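Local coordinates for hydrazine synthase beta subunit (PDB 5C2V), which forms, with the alpha and gamma subunits, the complex that condenses nitric oxide with ammonium into hydrazine, and may modulate transport of the hydroxylamine intermediate, at residues F16-S21 / Y335-F340; I93-W98 / D124-G129; G101-P106 / M146-P151; T207-K212 / G254-M259; K266-G271 / L281-V286. All coordinates share one frame; numbering follows the deposited sequence.

The chain is a seven-bladed beta-propeller. Contact 1 joins its first and last blades, and the other four contacts lie within the long chain loop that it closes. Contact 2 joins the second and third blades, contact 3 the third and fourth; their centres are 13 Å apart and their segments adjoin in sequence. Contact 2 holds D97 of the calcium site. Contact 4, across the chain centre from contacts 2 and 3, joins the fifth and sixth blades near heme c, with the Q209 side chain about 9 Å from it. Contact 5 lies within the sixth blade and touches contact 4: Y257 N is 2.8 Å from G271 O, a probable hydrogen bond.

Contact 1: residues F16-S21 / Y335-F340; sequences FHITMS and YAANYF
I18 and M20 of segment 16-21 pack against A337 and Y335 of segment 335-340. The two strands run nearly antiparallel, with axes 6.6 Å apart and an angle of 156° between them. No hydrogen bond links the two segments, so side chains make the join. I18 can be followed from base to tip. Its CB lies 4.0 Å from the CB of A337. Its CG2 branch touches the same methyl and also approaches Y335 O at 4.1 Å. The other branch has CG1 anti to the backbone N (chi1 -165°), and chi2 is extended too. Its end, CD1, reaches the CB of Y335 at 4.0 Å. The isoleucine thus spans two residues of the facing strand that lie on the same side of it. M20 takes over farther along Y335. Its chain is extended, and its CE comes to 3.7 Å from CE2 of the Y335 ring. The sulfur SD lies 5.2 Å from the centroid of the Y335 ring and 63° off the ring normal, an oblique Met-aromatic contact. CE is also near the phenol oxygen, so the methionine tip meets the far half of the ring. L27 of strand 26-31 touches both M20 and Y335, and C326 of strand 322-327 touches I18. Beyond the strand, F340 makes an edge-to-face stack with F48 of the gamma subunit. Strand 15-20 opens the first blade; strand 333-338 is the middle of three strands in the last. Here apolar packing joins these two blades, where the ring of the beta-propeller closes.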
# COMPACT_ATOMS: atom_id res chain seq x y z
N PHE B 16 -39.32 38.52 13.65
CA PHE B 16 -38.93 37.30 14.36
C PHE B 16 -39.48 35.98 13.81
O PHE B 16 -38.99 34.91 14.19
CB PHE B 16 -39.36 37.44 15.82
CG PHE B 16 -38.52 36.65 16.78
CD1 PHE B 16 -37.24 37.06 17.09
CD2 PHE B 16 -39.02 35.50 17.37
CE1 PHE B 16 -36.47 36.34 17.98
CE2 PHE B 16 -38.25 34.78 18.26
CZ PHE B 16 -36.97 35.19 18.56
N HIS B 17 -40.46 36.04 12.92
CA HIS B 17 -41.16 34.83 12.50
C HIS B 17 -41.88 35.05 11.17
O HIS B 17 -42.16 36.19 10.80
CB HIS B 17 -42.16 34.40 13.58
CG HIS B 17 -42.76 33.04 13.36
ND1 HIS B 17 -43.88 32.83 12.58
CD2 HIS B 17 -42.39 31.82 13.82
CE1 HIS B 17 -44.18 31.54 12.58
NE2 HIS B 17 -43.29 30.91 13.32
N ILE B 18 -42.18 33.97 10.47
CA ILE B 18 -42.93 34.08 9.22
C ILE B 18 -43.74 32.82 8.95
O ILE B 18 -43.34 31.71 9.32
CB ILE B 18 -41.99 34.39 8.03
CG1 ILE B 18 -42.79 34.86 6.81
CG2 ILE B 18 -41.11 33.19 7.70
CD1 ILE B 18 -41.92 35.32 5.65
N THR B 19 -44.90 32.99 8.31
CA THR B 19 -45.73 31.87 7.90
C THR B 19 -46.49 32.25 6.64
O THR B 19 -46.36 33.37 6.14
CB THR B 19 -46.72 31.45 9.00
OG1 THR B 19 -47.45 30.29 8.58
CG2 THR B 19 -47.70 32.58 9.31
N MET B 20 -47.29 31.32 6.13
CA MET B 20 -47.99 31.55 4.87
C MET B 20 -49.37 30.92 4.88
O MET B 20 -49.58 29.87 5.49
CB MET B 20 -47.17 31.00 3.70
CG MET B 20 -47.49 31.62 2.35
SD MET B 20 -46.43 30.95 1.06
CE MET B 20 -46.51 32.27 -0.15
N SER B 21 -50.32 31.58 4.22
CA SER B 21 -51.67 31.05 4.10
C SER B 21 -51.65 29.73 3.34
O SER B 21 -50.84 29.55 2.43
CB SER B 21 -52.58 32.06 3.40
OG SER B 21 -52.08 32.41 2.12
N TYR B 335 -39.23 31.25 1.98
CA TYR B 335 -39.06 32.60 2.49
C TYR B 335 -38.37 32.59 3.85
O TYR B 335 -38.72 31.79 4.72
CB TYR B 335 -40.41 33.31 2.59
CG TYR B 335 -41.18 33.31 1.28
CD1 TYR B 335 -40.98 34.30 0.34
CD2 TYR B 335 -42.11 32.31 1.00
CE1 TYR B 335 -41.68 34.31 -0.85
CE2 TYR B 335 -42.81 32.31 -0.19
CZ TYR B 335 -42.59 33.31 -1.11
OH TYR B 335 -43.29 33.31 -2.30
N ALA B 336 -37.40 33.48 4.02
CA ALA B 336 -36.65 33.56 5.27
C ALA B 336 -36.73 34.95 5.89
O ALA B 336 -36.39 35.95 5.25
CB ALA B 336 -35.20 33.17 5.04
N ALA B 337 -37.18 35.01 7.14
CA ALA B 337 -37.36 36.29 7.84
C ALA B 337 -36.08 36.73 8.55
O ALA B 337 -35.57 36.04 9.43
CB ALA B 337 -38.50 36.18 8.84
N ASN B 338 -35.59 37.91 8.17
CA ASN B 338 -34.35 38.47 8.70
C ASN B 338 -34.61 39.67 9.62
O ASN B 338 -35.08 40.73 9.17
CB ASN B 338 -33.43 38.88 7.55
CG ASN B 338 -33.32 37.81 6.49
OD1 ASN B 338 -33.28 36.62 6.79
ND2 ASN B 338 -33.29 38.23 5.22
N TYR B 339 -34.27 39.46 10.89
CA TYR B 339 -34.51 40.41 11.98
C TYR B 339 -33.70 41.70 11.87
O TYR B 339 -34.26 42.79 11.87
CB TYR B 339 -34.20 39.72 13.32
CG TYR B 339 -34.27 40.61 14.54
CD1 TYR B 339 -33.13 41.26 15.02
CD2 TYR B 339 -35.46 40.78 15.24
CE1 TYR B 339 -33.19 42.07 16.14
CE2 TYR B 339 -35.53 41.59 16.36
CZ TYR B 339 -34.39 42.23 16.81
OH TYR B 339 -34.46 43.03 17.92
N PHE B 340 -32.38 41.56 11.77
CA PHE B 340 -31.50 42.73 11.77
C PHE B 340 -31.61 43.52 10.47
O PHE B 340 -31.58 44.75 10.48
CB PHE B 340 -30.05 42.30 12.01
CG PHE B 340 -29.82 41.69 13.36
CD1 PHE B 340 -29.83 42.47 14.50
CD2 PHE B 340 -29.58 40.33 13.49
CE1 PHE B 340 -29.62 41.91 15.75
CE2 PHE B 340 -29.36 39.77 14.73
CZ PHE B 340 -29.38 40.56 15.86

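Contact 2: residues I93-W98 / D124-G129; sequences IKVGDW and DVIDTG. With CA (calcium ion), chain Q.
G96 and D124 make the polar link of this contact, while V95, I93 and I126 make its apolar part. The G96 N-H points to D124 OD2 at 2.8 Å, with an N-H...O angle of 148°, and meets that oxygen nearly along its C-O axis. V95 CB lies beside the same oxygen. Next to this bond, I93 and I126 meet tip to tip, with I93 CD1 3.6 Å from I126 CG2. Chi1 of -67° puts I126 CG1 beside the backbone N and leaves CG2 anti to it. V95 CG1 adds a looser touch to I126 CD1 at 4.3 Å. I93, I126 and D124 are buried; V95 is partly exposed. K94, by contrast, is exposed. D97 points away from segment 124-129 at its CB, and its carboxylate binds a calcium ion that also carries four waters. D97 OD1 and D97 OD2 each lie 2.5 Å from the metal, and D77 is the second protein residue of the site. The other oxygen of D124, OD1, is bonded to S136, and K133 NZ makes a long, weak ion pair with OD2. D124 is therefore held through both oxygens, and its negative charge is likely to be stabilised by the donors around it.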
# COMPACT_ATOMS: atom_id res chain seq x y z
N ILE B 93 -56.74 36.70 23.84
CA ILE B 93 -56.89 35.62 24.81
C ILE B 93 -55.64 35.54 25.68
O ILE B 93 -54.53 35.69 25.18
CB ILE B 93 -57.12 34.27 24.11
CG1 ILE B 93 -58.11 34.42 22.96
CG2 ILE B 93 -57.59 33.22 25.11
CD1 ILE B 93 -58.27 33.18 22.12
N LYS B 94 -55.81 35.31 26.98
CA LYS B 94 -54.66 35.28 27.87
C LYS B 94 -54.20 33.86 28.18
O LYS B 94 -55.00 32.98 28.51
CB LYS B 94 -54.97 36.05 29.16
CG LYS B 94 -55.20 37.53 28.92
CD LYS B 94 -55.08 38.35 30.19
CE LYS B 94 -55.14 39.84 29.88
NZ LYS B 94 -54.10 40.24 28.88
N VAL B 95 -52.89 33.66 28.07
CA VAL B 95 -52.27 32.34 28.18
C VAL B 95 -51.15 32.35 29.22
O VAL B 95 -50.97 33.34 29.94
CB VAL B 95 -51.70 31.87 26.83
CG1 VAL B 95 -52.82 31.66 25.82
CG2 VAL B 95 -50.68 32.87 26.31
N GLY B 96 -50.40 31.25 29.30
CA GLY B 96 -49.30 31.16 30.23
C GLY B 96 -48.12 32.00 29.78
O GLY B 96 -48.26 32.83 28.88
N ASP B 97 -46.96 31.80 30.39
CA ASP B 97 -45.84 32.72 30.19
C ASP B 97 -45.14 32.55 28.85
O ASP B 97 -44.78 31.44 28.45
CB ASP B 97 -44.82 32.60 31.31
CG ASP B 97 -43.91 33.81 31.40
OD1 ASP B 97 -43.90 34.49 32.44
OD2 ASP B 97 -43.19 34.10 30.42
N TRP B 98 -44.95 33.68 28.17
CA TRP B 98 -44.21 33.76 26.91
C TRP B 98 -44.66 32.73 25.89
O TRP B 98 -43.97 31.73 25.68
CB TRP B 98 -42.72 33.59 27.15
CG TRP B 98 -41.91 34.10 26.01
CD1 TRP B 98 -41.96 33.69 24.71
CD2 TRP B 98 -40.98 35.18 26.05
NE1 TRP B 98 -41.09 34.43 23.95
CE2 TRP B 98 -40.48 35.35 24.75
CE3 TRP B 98 -40.51 36.01 27.07
CZ2 TRP B 98 -39.53 36.31 24.45
CZ3 TRP B 98 -39.56 36.97 26.77
CH2 TRP B 98 -39.08 37.11 25.47
N ASP B 124 -51.24 25.56 26.18
CA ASP B 124 -52.62 26.00 26.37
C ASP B 124 -53.44 25.73 25.12
O ASP B 124 -53.03 26.05 24.00
CB ASP B 124 -52.67 27.49 26.73
CG ASP B 124 -52.07 27.78 28.09
OD1 ASP B 124 -51.95 26.84 28.90
OD2 ASP B 124 -51.72 28.95 28.35
N VAL B 125 -54.61 25.13 25.31
CA VAL B 125 -55.51 24.84 24.20
C VAL B 125 -56.57 25.93 24.07
O VAL B 125 -57.03 26.48 25.07
CB VAL B 125 -56.17 23.45 24.35
CG1 VAL B 125 -55.11 22.39 24.59
CG2 VAL B 125 -57.17 23.44 25.48
N ILE B 126 -56.93 26.25 22.84
CA ILE B 126 -57.88 27.32 22.55
C ILE B 126 -58.92 26.88 21.53
O ILE B 126 -58.58 26.49 20.42
CB ILE B 126 -57.16 28.58 22.03
CG1 ILE B 126 -56.29 29.20 23.13
CG2 ILE B 126 -58.16 29.59 21.51
CD1 ILE B 126 -55.50 30.40 22.67
N ASP B 127 -60.19 26.95 21.91
CA ASP B 127 -61.27 26.67 20.97
C ASP B 127 -61.44 27.84 20.01
O ASP B 127 -61.42 29.00 20.44
CB ASP B 127 -62.58 26.38 21.70
CG ASP B 127 -63.71 26.01 20.76
OD1 ASP B 127 -63.76 24.85 20.32
OD2 ASP B 127 -64.53 26.90 20.45
N THR B 128 -61.61 27.56 18.72
CA THR B 128 -61.70 28.62 17.73
C THR B 128 -63.09 29.26 17.71
O THR B 128 -63.23 30.44 17.38
CB THR B 128 -61.35 28.10 16.31
OG1 THR B 128 -61.15 29.21 15.43
CG2 THR B 128 -62.44 27.20 15.76
N GLY B 129 -64.11 28.48 18.06
CA GLY B 129 -65.48 28.98 18.10
C GLY B 129 -65.70 29.91 19.28
O GLY B 129 -66.24 31.00 19.15
CA CA Q . -44.41 36.26 30.77
O HOH W 1 -42.42 37.45 31.37
O HOH W 2 -44.32 37.45 32.85
O HOH W 3 -44.44 37.76 28.96
O HOH W 4 -42.46 36.52 29.43

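Contact 3: residues G101-P106 / M146-P151; sequences GIKISP and MVEISP
K103 lies across the facing strand and meets M146, V147 and E148. Its CE is 3.8 Å from M146 SD, and its CD lies near V147 O and V147 CG2. At the tip of the side chain, K103 NZ forms a salt bridge with E148 OE2 at 3.5 Å. A turn at chi2 (64°) brings M146 SD to K103 and to G101 CA, 4.1 Å away. A second patch surrounds I149. Its CD1 lies 3.7 Å from S105 CA and touches I104 O, while its CG2 packs on P106 CD at 3.9 Å. No hydrogen bond crosses between the segments. Farther out, E148 OE1 is fixed by Y197 N of the next blade, which orients the carboxylate. The side chains of V147 and I149 also reach strand 110-115, at A114 and Y112. The two turns are held in a similar way: S105 OG bonds D107 OD1 and T110 N, and S150 OG bonds D152 OD1 and T155 OG1. The strand axes are 6.0 Å apart and nearly parallel, at 14°. These are the innermost strands of two successive blades, each leading into a Ser-Pro-Asp-Gly turn, an arrangement typical of a YNCE-like beta-propeller.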
# COMPACT_ATOMS: atom_id res chain seq x y z
N GLY B 101 -44.89 29.98 20.42
CA GLY B 101 -45.39 29.32 19.23
C GLY B 101 -46.82 28.86 19.34
O GLY B 101 -47.33 28.60 20.43
N ILE B 102 -47.47 28.74 18.18
CA ILE B 102 -48.88 28.39 18.12
C ILE B 102 -49.18 27.64 16.83
O ILE B 102 -48.59 27.93 15.79
CB ILE B 102 -49.75 29.66 18.23
CG1 ILE B 102 -51.24 29.31 18.34
CG2 ILE B 102 -49.48 30.61 17.07
CD1 ILE B 102 -52.09 30.47 18.76
N LYS B 103 -50.09 26.67 16.89
CA LYS B 103 -50.49 25.94 15.68
C LYS B 103 -51.96 25.51 15.69
O LYS B 103 -52.49 25.12 16.73
CB LYS B 103 -49.60 24.72 15.46
CG LYS B 103 -48.30 25.05 14.75
CD LYS B 103 -47.18 24.12 15.14
CE LYS B 103 -45.93 24.44 14.34
NZ LYS B 103 -46.23 25.16 13.08
N ILE B 104 -52.60 25.58 14.53
CA ILE B 104 -54.01 25.25 14.41
C ILE B 104 -54.21 23.78 14.03
O ILE B 104 -53.48 23.25 13.20
CB ILE B 104 -54.71 26.14 13.37
CG1 ILE B 104 -54.24 27.59 13.49
CG2 ILE B 104 -56.23 26.05 13.51
CD1 ILE B 104 -54.60 28.25 14.81
N SER B 105 -55.20 23.14 14.65
CA SER B 105 -55.53 21.75 14.34
C SER B 105 -55.98 21.61 12.89
O SER B 105 -56.46 22.58 12.29
CB SER B 105 -56.62 21.25 15.30
OG SER B 105 -57.82 21.99 15.13
N PRO B 106 -55.82 20.41 12.31
CA PRO B 106 -56.23 20.14 10.92
C PRO B 106 -57.68 20.51 10.64
O PRO B 106 -57.98 21.03 9.57
CB PRO B 106 -56.01 18.64 10.78
CG PRO B 106 -54.91 18.33 11.73
CD PRO B 106 -55.12 19.25 12.90
N MET B 146 -41.85 25.21 21.10
CA MET B 146 -42.73 25.14 19.93
C MET B 146 -43.48 23.82 19.96
O MET B 146 -42.99 22.85 20.54
CB MET B 146 -41.90 25.29 18.65
CG MET B 146 -42.65 25.04 17.34
SD MET B 146 -43.97 26.23 17.02
CE MET B 146 -43.06 27.50 16.15
N VAL B 147 -44.65 23.77 19.34
CA VAL B 147 -45.32 22.49 19.16
C VAL B 147 -45.40 22.15 17.68
O VAL B 147 -44.99 22.95 16.85
CB VAL B 147 -46.74 22.51 19.75
CG1 VAL B 147 -46.68 22.64 21.27
CG2 VAL B 147 -47.55 23.65 19.15
N GLU B 148 -45.90 20.97 17.36
CA GLU B 148 -46.24 20.61 15.98
C GLU B 148 -47.34 19.56 15.98
O GLU B 148 -47.34 18.66 16.82
CB GLU B 148 -45.00 20.12 15.23
CG GLU B 148 -45.26 19.55 13.84
CD GLU B 148 -45.42 20.62 12.77
OE1 GLU B 148 -44.87 20.44 11.67
OE2 GLU B 148 -46.11 21.63 13.03
N ILE B 149 -48.26 19.65 15.02
CA ILE B 149 -49.34 18.67 14.93
C ILE B 149 -49.13 17.72 13.75
O ILE B 149 -48.82 18.15 12.63
CB ILE B 149 -50.71 19.34 14.80
CG1 ILE B 149 -50.90 20.37 15.92
CG2 ILE B 149 -51.83 18.31 14.84
CD1 ILE B 149 -52.27 21.03 15.92
N SER B 150 -49.30 16.43 14.01
CA SER B 150 -49.16 15.40 12.99
C SER B 150 -50.23 15.54 11.91
O SER B 150 -51.31 16.08 12.17
CB SER B 150 -49.22 14.01 13.63
OG SER B 150 -50.45 13.83 14.31
N PRO B 151 -49.94 15.07 10.68
CA PRO B 151 -50.89 15.15 9.56
C PRO B 151 -52.23 14.48 9.84
O PRO B 151 -53.25 14.93 9.30
CB PRO B 151 -50.15 14.43 8.42
CG PRO B 151 -49.05 13.65 9.08
CD PRO B 151 -48.66 14.47 10.26

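Contact 4: residues T207-K212 / G254-M259; sequences THQTPK and GNPYGM
The amides of Q209 and N255 meet obliquely, with their planes 54° apart. Q209 NE2 lies 3.2 Å from N255 ND2; both are donors, so this pair is not a hydrogen bond. Each amide also has partners outside the pair. Q209 NE2 bonds N228 and Q209 OE1 bonds N191, while N255 ND2 and OD1 bond S65 and S62 of the gamma subunit. In the same segment, the Y257 ring has the backbone C of N255 at its edge, in the ring plane. Y257 OH bonds E69 of the gamma subunit. The pyrrolidine of P256 packs on the other strand, with its CG 3.6 Å from H208 O and its CB 4.0 Å from T207 CB. T207 does two jobs. Its CG2 meets M259 SD at 3.5 Å, and the two side chains reach toward each other tip to tip. Its hydroxyl donates to Y257 O over 3.1 Å, from above the carbonyl plane. Chi1 of 42° sets OG1 between the backbone N and the carbonyl carbon. The strands run antiparallel, at 164°, and belong to the fifth and sixth blades. Both buried amides bond groups in their own chain or the gamma subunit, which ties this blade junction to the subunit interface near the heme.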
# COMPACT_ATOMS: atom_id res chain seq x y z
N THR B 207 -34.09 21.07 15.27
CA THR B 207 -32.82 21.79 15.21
C THR B 207 -32.33 22.15 16.60
O THR B 207 -33.10 22.64 17.43
CB THR B 207 -32.92 23.08 14.37
OG1 THR B 207 -34.15 23.75 14.68
CG2 THR B 207 -32.88 22.75 12.89
N HIS B 208 -31.04 21.93 16.85
CA HIS B 208 -30.46 22.23 18.16
C HIS B 208 -28.94 22.30 18.11
O HIS B 208 -28.32 22.18 17.05
CB HIS B 208 -30.89 21.19 19.19
CG HIS B 208 -30.35 19.82 18.93
ND1 HIS B 208 -29.13 19.40 19.40
CD2 HIS B 208 -30.87 18.77 18.24
CE1 HIS B 208 -28.91 18.16 19.01
NE2 HIS B 208 -29.95 17.75 18.31
N GLN B 209 -28.34 22.49 19.28
CA GLN B 209 -26.88 22.51 19.41
C GLN B 209 -26.40 21.43 20.38
O GLN B 209 -27.12 21.04 21.29
CB GLN B 209 -26.40 23.88 19.88
CG GLN B 209 -26.37 24.94 18.81
CD GLN B 209 -25.72 26.23 19.28
OE1 GLN B 209 -26.01 26.72 20.37
NE2 GLN B 209 -24.83 26.78 18.46
N THR B 210 -25.18 20.96 20.15
CA THR B 210 -24.54 20.03 21.06
C THR B 210 -23.34 20.70 21.72
O THR B 210 -22.31 20.91 21.08
CB THR B 210 -24.08 18.75 20.34
OG1 THR B 210 -25.19 18.14 19.68
CG2 THR B 210 -23.45 17.77 21.32
N PRO B 211 -23.48 21.04 23.01
CA PRO B 211 -22.36 21.55 23.79
C PRO B 211 -21.44 20.42 24.23
O PRO B 211 -21.94 19.32 24.46
CB PRO B 211 -23.04 22.20 25.01
CG PRO B 211 -24.50 21.77 24.95
CD PRO B 211 -24.66 20.78 23.85
N LYS B 212 -20.14 20.66 24.34
CA LYS B 212 -19.39 19.77 25.20
C LYS B 212 -19.13 20.59 26.45
O LYS B 212 -18.27 21.47 26.47
CB LYS B 212 -18.08 19.31 24.53
CG LYS B 212 -18.11 19.35 23.00
CD LYS B 212 -18.96 18.25 22.40
CE LYS B 212 -18.99 18.36 20.88
NZ LYS B 212 -19.65 17.18 20.24
N GLY B 254 -24.08 28.37 12.63
CA GLY B 254 -24.31 28.89 13.96
C GLY B 254 -25.78 28.98 14.32
O GLY B 254 -26.54 29.63 13.60
N ASN B 255 -26.17 28.37 15.43
CA ASN B 255 -27.52 28.52 15.97
C ASN B 255 -28.62 28.27 14.95
O ASN B 255 -29.25 29.22 14.48
CB ASN B 255 -27.68 29.92 16.57
CG ASN B 255 -26.61 30.25 17.59
OD1 ASN B 255 -25.85 31.19 17.42
ND2 ASN B 255 -26.56 29.47 18.67
N PRO B 256 -28.84 27.01 14.56
CA PRO B 256 -29.95 26.72 13.65
C PRO B 256 -31.30 26.98 14.33
O PRO B 256 -31.47 26.57 15.48
CB PRO B 256 -29.77 25.23 13.33
CG PRO B 256 -29.08 24.68 14.54
CD PRO B 256 -28.16 25.78 15.01
N TYR B 257 -32.23 27.64 13.65
CA TYR B 257 -33.48 28.02 14.30
C TYR B 257 -34.75 27.47 13.65
O TYR B 257 -35.35 26.52 14.15
CB TYR B 257 -33.61 29.54 14.35
CG TYR B 257 -33.06 30.19 15.60
CD1 TYR B 257 -31.73 30.01 15.96
CD2 TYR B 257 -33.86 31.00 16.39
CE1 TYR B 257 -31.22 30.60 17.10
CE2 TYR B 257 -33.35 31.60 17.53
CZ TYR B 257 -32.04 31.40 17.88
OH TYR B 257 -31.52 31.99 19.00
N GLY B 258 -35.14 28.08 12.54
CA GLY B 258 -36.41 27.79 11.92
C GLY B 258 -36.34 26.66 10.92
O GLY B 258 -35.30 26.44 10.29
N MET B 259 -37.44 25.94 10.76
CA MET B 259 -37.49 24.84 9.81
C MET B 259 -38.73 24.86 8.94
O MET B 259 -39.82 25.21 9.38
CB MET B 259 -37.39 23.50 10.54
CG MET B 259 -35.97 23.07 10.85
SD MET B 259 -35.90 21.43 11.59
CE MET B 259 -36.92 21.70 13.04

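Contact 5: residues K266-G271 / L281-V286; sequences KYLYIG and LDMDKV
L281 O is approached by two groups of strand 267-272. L268 N donates to it at 2.9 Å, and the CA of Y267 makes a CA-H...O contact at 3.2 Å. The Y267 ring also presents its edge, CD1, near this oxygen. L281 N donates back to L268 O at 2.9 Å, from within the carbonyl plane. The pair L268 and L281 is thus hydrogen-bonded, while Y267 and D282 form the non-hydrogen-bonded pair next to it. Their side chains project from one face of the sheet, and those of L268 and L281 from the other. One more bond lies past the strand end, from M283 N to K266 O. The bend at chi2 (-58°) brings M283 SD to 3.7 Å from L268 CB. I270 CD1 touches L281 CD1 at 4.2 Å. D282 caps the helix that follows: D284 N donates to its OD1 at 3.2 Å, and K285 N does so weakly. These are the second and third strands of the sixth blade, a beta hairpin that runs straight into helix 283-291. L281 also meets L312 of strand 312-317, and I270 packs on P256 and M259 of strand 256-261. Y311 of helix 308-311 covers L281, K285 and V286.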
# COMPACT_ATOMS: atom_id res chain seq x y z
N LYS B 266 -39.40 16.00 0.35
CA LYS B 266 -38.16 15.87 -0.42
C LYS B 266 -36.98 16.60 0.22
O LYS B 266 -35.87 16.07 0.24
CB LYS B 266 -38.36 16.39 -1.84
CG LYS B 266 -39.62 15.88 -2.53
CD LYS B 266 -39.50 16.02 -4.04
CE LYS B 266 -40.87 16.11 -4.68
NZ LYS B 266 -41.19 14.91 -5.50
N TYR B 267 -37.22 17.80 0.74
CA TYR B 267 -36.15 18.62 1.28
C TYR B 267 -36.45 19.16 2.67
O TYR B 267 -37.62 19.29 3.05
CB TYR B 267 -35.85 19.79 0.34
CG TYR B 267 -35.43 19.39 -1.05
CD1 TYR B 267 -34.10 19.12 -1.34
CD2 TYR B 267 -36.36 19.29 -2.08
CE1 TYR B 267 -33.71 18.75 -2.62
CE2 TYR B 267 -35.98 18.92 -3.36
CZ TYR B 267 -34.65 18.65 -3.62
OH TYR B 267 -34.26 18.29 -4.89
N LEU B 268 -35.40 19.48 3.41
CA LEU B 268 -35.56 20.17 4.69
C LEU B 268 -34.87 21.53 4.63
O LEU B 268 -33.75 21.65 4.14
CB LEU B 268 -34.99 19.34 5.84
CG LEU B 268 -35.17 19.94 7.24
CD1 LEU B 268 -36.64 20.17 7.53
CD2 LEU B 268 -34.54 19.05 8.30
N TYR B 269 -35.56 22.56 5.13
CA TYR B 269 -35.03 23.92 5.09
C TYR B 269 -34.77 24.44 6.50
O TYR B 269 -35.66 24.41 7.34
CB TYR B 269 -36.00 24.84 4.34
CG TYR B 269 -36.30 24.39 2.93
CD1 TYR B 269 -37.28 23.44 2.68
CD2 TYR B 269 -35.59 24.90 1.85
CE1 TYR B 269 -37.55 23.02 1.40
CE2 TYR B 269 -35.86 24.49 0.56
CZ TYR B 269 -36.85 23.55 0.34
OH TYR B 269 -37.12 23.12 -0.94
N ILE B 270 -33.55 24.90 6.74
CA ILE B 270 -33.14 25.33 8.07
C ILE B 270 -32.59 26.75 8.09
O ILE B 270 -31.55 27.03 7.49
CB ILE B 270 -32.06 24.40 8.66
CG1 ILE B 270 -32.58 22.97 8.76
CG2 ILE B 270 -31.61 24.90 10.03
CD1 ILE B 270 -31.56 21.98 9.27
N GLY B 271 -33.30 27.65 8.77
CA GLY B 271 -32.76 28.98 9.00
C GLY B 271 -31.57 28.91 9.93
O GLY B 271 -31.67 28.40 11.05
N LEU B 281 -31.32 20.60 2.91
CA LEU B 281 -30.87 19.21 2.96
C LEU B 281 -31.79 18.28 2.18
O LEU B 281 -32.99 18.55 2.03
CB LEU B 281 -30.78 18.73 4.41
CG LEU B 281 -29.93 19.56 5.38
CD1 LEU B 281 -30.02 18.99 6.79
CD2 LEU B 281 -28.49 19.62 4.91
N ASP B 282 -31.23 17.17 1.70
CA ASP B 282 -31.99 16.16 0.97
C ASP B 282 -32.53 15.14 1.96
O ASP B 282 -31.77 14.40 2.58
CB ASP B 282 -31.10 15.49 -0.09
CG ASP B 282 -31.89 14.63 -1.06
OD1 ASP B 282 -32.74 13.83 -0.62
OD2 ASP B 282 -31.64 14.74 -2.28
N MET B 283 -33.85 15.09 2.09
CA MET B 283 -34.48 14.32 3.16
C MET B 283 -34.53 12.82 2.89
O MET B 283 -34.68 12.03 3.82
CB MET B 283 -35.90 14.84 3.42
CG MET B 283 -35.95 16.04 4.35
SD MET B 283 -35.20 15.67 5.96
CE MET B 283 -36.30 14.40 6.57
N ASP B 284 -34.44 12.42 1.63
CA ASP B 284 -34.42 10.99 1.30
C ASP B 284 -33.04 10.38 1.52
O ASP B 284 -32.91 9.18 1.77
CB ASP B 284 -34.88 10.77 -0.14
CG ASP B 284 -36.32 11.20 -0.36
OD1 ASP B 284 -37.20 10.67 0.34
OD2 ASP B 284 -36.58 12.05 -1.23
N LYS B 285 -32.00 11.22 1.43
CA LYS B 285 -30.66 10.79 1.78
C LYS B 285 -30.50 10.75 3.29
O LYS B 285 -29.83 9.87 3.83
CB LYS B 285 -29.61 11.71 1.15
CG LYS B 285 -29.49 11.58 -0.37
CD LYS B 285 -28.34 12.41 -0.92
CE LYS B 285 -28.15 12.17 -2.41
NZ LYS B 285 -27.00 12.95 -2.98
N VAL B 286 -31.11 11.71 3.98
CA VAL B 286 -31.09 11.75 5.44
C VAL B 286 -31.85 10.57 6.03
O VAL B 286 -31.30 9.81 6.83
CB VAL B 286 -31.71 13.06 5.97
CG1 VAL B 286 -31.94 12.97 7.47
CG2 VAL B 286 -30.82 14.25 5.64